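Local coordinates for protein putative glycosyl hydrolase (Bacteroides thetaiotaomicron VPI-5482, PDB 3K11) that is probably a hydrolase of glycoside hydrolase family 88, though its substrate has not been established, at residues E310-Q315 / L324-T329. Sequence-based numbering, arbitrary orientation.
Sequences EGFWHQ and LETSAT. With EDO (1,2-ethanediol), chain C.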
loop_
_atom_site.group_PDB
_atom_site.type_symbol
_atom_site.label_atom_id
_atom_site.label_comp_id
_atom_site.label_asym_id
_atom_site.label_seq_id
_atom_site.Cartn_x
_atom_site.Cartn_y
_atom_site.Cartn_z
ATOM N N GLU A 310 2.836 10.409 10.697
ATOM C CA GLU A 310 3.766 11.011 11.623
ATOM C C GLU A 310 4.466 12.208 10.999
ATOM O O GLU A 310 5.259 12.882 11.670
ATOM C CB GLU A 310 4.834 10.003 12.092
ATOM C CG GLU A 310 4.230 8.783 12.787
ATOM C CD GLU A 310 3.282 9.178 13.903
ATOM O OE1 GLU A 310 3.637 10.057 14.733
ATOM O OE2 GLU A 310 2.167 8.621 13.955
ATOM N N GLY A 311 4.183 12.475 9.722
ATOM C CA GLY A 311 4.776 13.630 9.034
ATOM C C GLY A 311 6.057 13.287 8.287
ATOM O O GLY A 311 6.431 13.965 7.362
ATOM N N PHE A 312 6.726 12.232 8.711
ATOM C CA PHE A 312 7.902 11.725 8.020
ATOM C C PHE A 312 7.469 10.974 6.762
ATOM O O PHE A 312 6.324 10.504 6.646
ATOM C CB PHE A 312 8.634 10.711 8.900
ATOM C CG PHE A 312 9.230 11.283 10.144
ATOM C CD1 PHE A 312 10.481 11.895 10.111
ATOM C CD2 PHE A 312 8.554 11.199 11.361
ATOM C CE1 PHE A 312 11.039 12.418 11.275
ATOM C CE2 PHE A 312 9.114 11.692 12.526
ATOM C CZ PHE A 312 10.336 12.352 12.474
ATOM N N TRP A 313 8.433 10.782 5.874
ATOM C CA TRP A 313 8.308 9.856 4.773
ATOM C C TRP A 313 9.127 8.584 5.046
ATOM O O TRP A 313 10.043 8.558 5.877
ATOM C CB TRP A 313 8.729 10.526 3.471
ATOM C CG TRP A 313 7.748 11.490 2.909
ATOM C CD1 TRP A 313 6.854 11.231 1.889
ATOM C CD2 TRP A 313 7.524 12.852 3.290
ATOM N NE1 TRP A 313 6.105 12.352 1.618
ATOM C CE2 TRP A 313 6.496 13.354 2.457
ATOM C CE3 TRP A 313 8.075 13.705 4.255
ATOM C CZ2 TRP A 313 6.033 14.654 2.547
ATOM C CZ3 TRP A 313 7.639 15.037 4.308
ATOM C CH2 TRP A 313 6.623 15.487 3.467
ATOM N N HIS A 314 8.705 7.504 4.380
ATOM C CA HIS A 314 9.296 6.189 4.513
ATOM C C HIS A 314 10.559 6.024 3.635
ATOM O O HIS A 314 10.602 6.496 2.475
ATOM C CB HIS A 314 8.284 5.123 4.136
ATOM C CG HIS A 314 7.105 5.037 5.044
ATOM N ND1 HIS A 314 7.097 4.254 6.186
ATOM C CD2 HIS A 314 5.881 5.624 4.975
ATOM C CE1 HIS A 314 5.912 4.368 6.774
ATOM N NE2 HIS A 314 5.159 5.199 6.073
ATOM N N GLN A 315 11.527 5.270 4.177
ATOM C CA GLN A 315 12.842 4.956 3.549
ATOM C C GLN A 315 12.688 4.508 2.096
ATOM O O GLN A 315 13.422 4.945 1.223
ATOM C CB GLN A 315 13.521 3.875 4.378
ATOM C CG GLN A 315 14.712 3.194 3.798
ATOM C CD GLN A 315 15.951 3.983 3.812
ATOM O OE1 GLN A 315 15.935 5.218 3.916
ATOM N NE2 GLN A 315 17.075 3.281 3.682
ATOM N N LEU A 324 10.680 5.266 8.982
ATOM C CA LEU A 324 10.536 6.690 8.743
ATOM C C LEU A 324 11.919 7.328 8.825
ATOM O O LEU A 324 12.603 7.207 9.842
ATOM C CB LEU A 324 9.608 7.306 9.778
ATOM C CG LEU A 324 8.161 6.761 9.761
ATOM C CD1 LEU A 324 7.276 7.365 10.896
ATOM C CD2 LEU A 324 7.522 6.974 8.357
ATOM N N GLU A 325 12.291 8.074 7.808
ATOM C CA GLU A 325 13.668 8.617 7.687
ATOM C C GLU A 325 13.717 10.129 7.660
ATOM O O GLU A 325 12.970 10.799 6.938
ATOM C CB GLU A 325 14.295 7.989 6.444
ATOM C CG GLU A 325 15.826 8.010 6.408
ATOM C CD GLU A 325 16.380 9.339 5.911
ATOM O OE1 GLU A 325 15.780 9.853 4.923
ATOM O OE2 GLU A 325 17.419 9.830 6.443
ATOM N N THR A 326 14.624 10.659 8.451
ATOM C CA THR A 326 14.644 12.081 8.747
ATOM C C THR A 326 15.211 12.942 7.637
ATOM O O THR A 326 14.661 14.016 7.354
ATOM C CB THR A 326 15.451 12.308 10.033
ATOM O OG1 THR A 326 14.842 11.580 11.116
ATOM C CG2 THR A 326 15.542 13.839 10.383
ATOM N N SER A 327 16.349 12.538 7.048
ATOM C CA SER A 327 16.992 13.434 6.082
ATOM C C SER A 327 16.099 13.688 4.856
ATOM O O SER A 327 15.936 14.821 4.425
ATOM C CB SER A 327 18.376 12.961 5.653
ATOM O OG SER A 327 18.367 11.714 4.981
ATOM N N ALA A 328 15.484 12.652 4.326
ATOM C CA ALA A 328 14.582 12.817 3.204
ATOM C C ALA A 328 13.421 13.705 3.572
ATOM O O ALA A 328 13.007 14.570 2.800
ATOM C CB ALA A 328 14.044 11.464 2.744
ATOM N N THR A 329 12.879 13.488 4.764
ATOM C CA THR A 329 11.773 14.285 5.256
ATOM C C THR A 329 12.130 15.750 5.271
ATOM O O THR A 329 11.354 16.599 4.777
ATOM C CB THR A 329 11.323 13.809 6.657
ATOM O OG1 THR A 329 10.878 12.443 6.570
ATOM C CG2 THR A 329 10.197 14.689 7.202
HETATM C C1 EDO C . 2.215 14.527 14.816
HETATM O O1 EDO C . 3.611 14.802 15.008
HETATM C C2 EDO C . 2.029 13.055 14.577
HETATM O O2 EDO C . 2.340 12.247 15.747
HETATM O O HOH W 1 15.897 7.947 2.902
#
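Thr-329 and Trp-313 meet through a nearly straight hydrogen bond, the backbone N of Trp-313 donating to Thr-329 OG1 at 3.0 Å. The same hydroxyl donates to Glu-325 O (2.7 Å), one turn back. With OG1 beside its own backbone N (chi1 -61°), Thr-329 turns CG2 to the rim of the Trp-313 indole, 3.8 Å from CE3, while OG1 also lies at the edge of the Phe-312 ring. The backbones are joined by Glu-325 N donating to Trp-313 O (3.0 Å).

Leu-324 spreads over three partners. CD2 sits over one face of the His-314 imidazole in a CH-pi contact, 3.5 Å from the ring centroid; CB packs on Phe-312 CB, and CD1 reaches the aliphatic part of Glu-310. His-314 ND1 is hydrogen-bonded to Ser-322 O, which helps fix the ring, and the Glu-310 carboxylate turns away to Tyr-389 of the second subunit and to a 1,2-ethanediol.

Behind this shell, Glu-325 is the N-cap of helix 326-342. Its OE1 accepts from Ala-328 N (2.9 Å) and its OE2 from Ser-327 N and OG and from Cys-375 N. One water bridges Glu-325 OE1 and Gln-315 OE1, donating to each, while Gln-315 NE2 is hydrogen-bonded to Tyr-387 O.

The short, weakly bonded hairpin leads into a helix of what is probably the family 88 (alpha/alpha)6 barrel, and Thr-329 OG1 ties strand 313-314 to the helix start. The N-H and O-H donors there, with a weak, long ion pair to Arg-266, would be expected to stabilise the buried Glu-325 carboxylate as the anion.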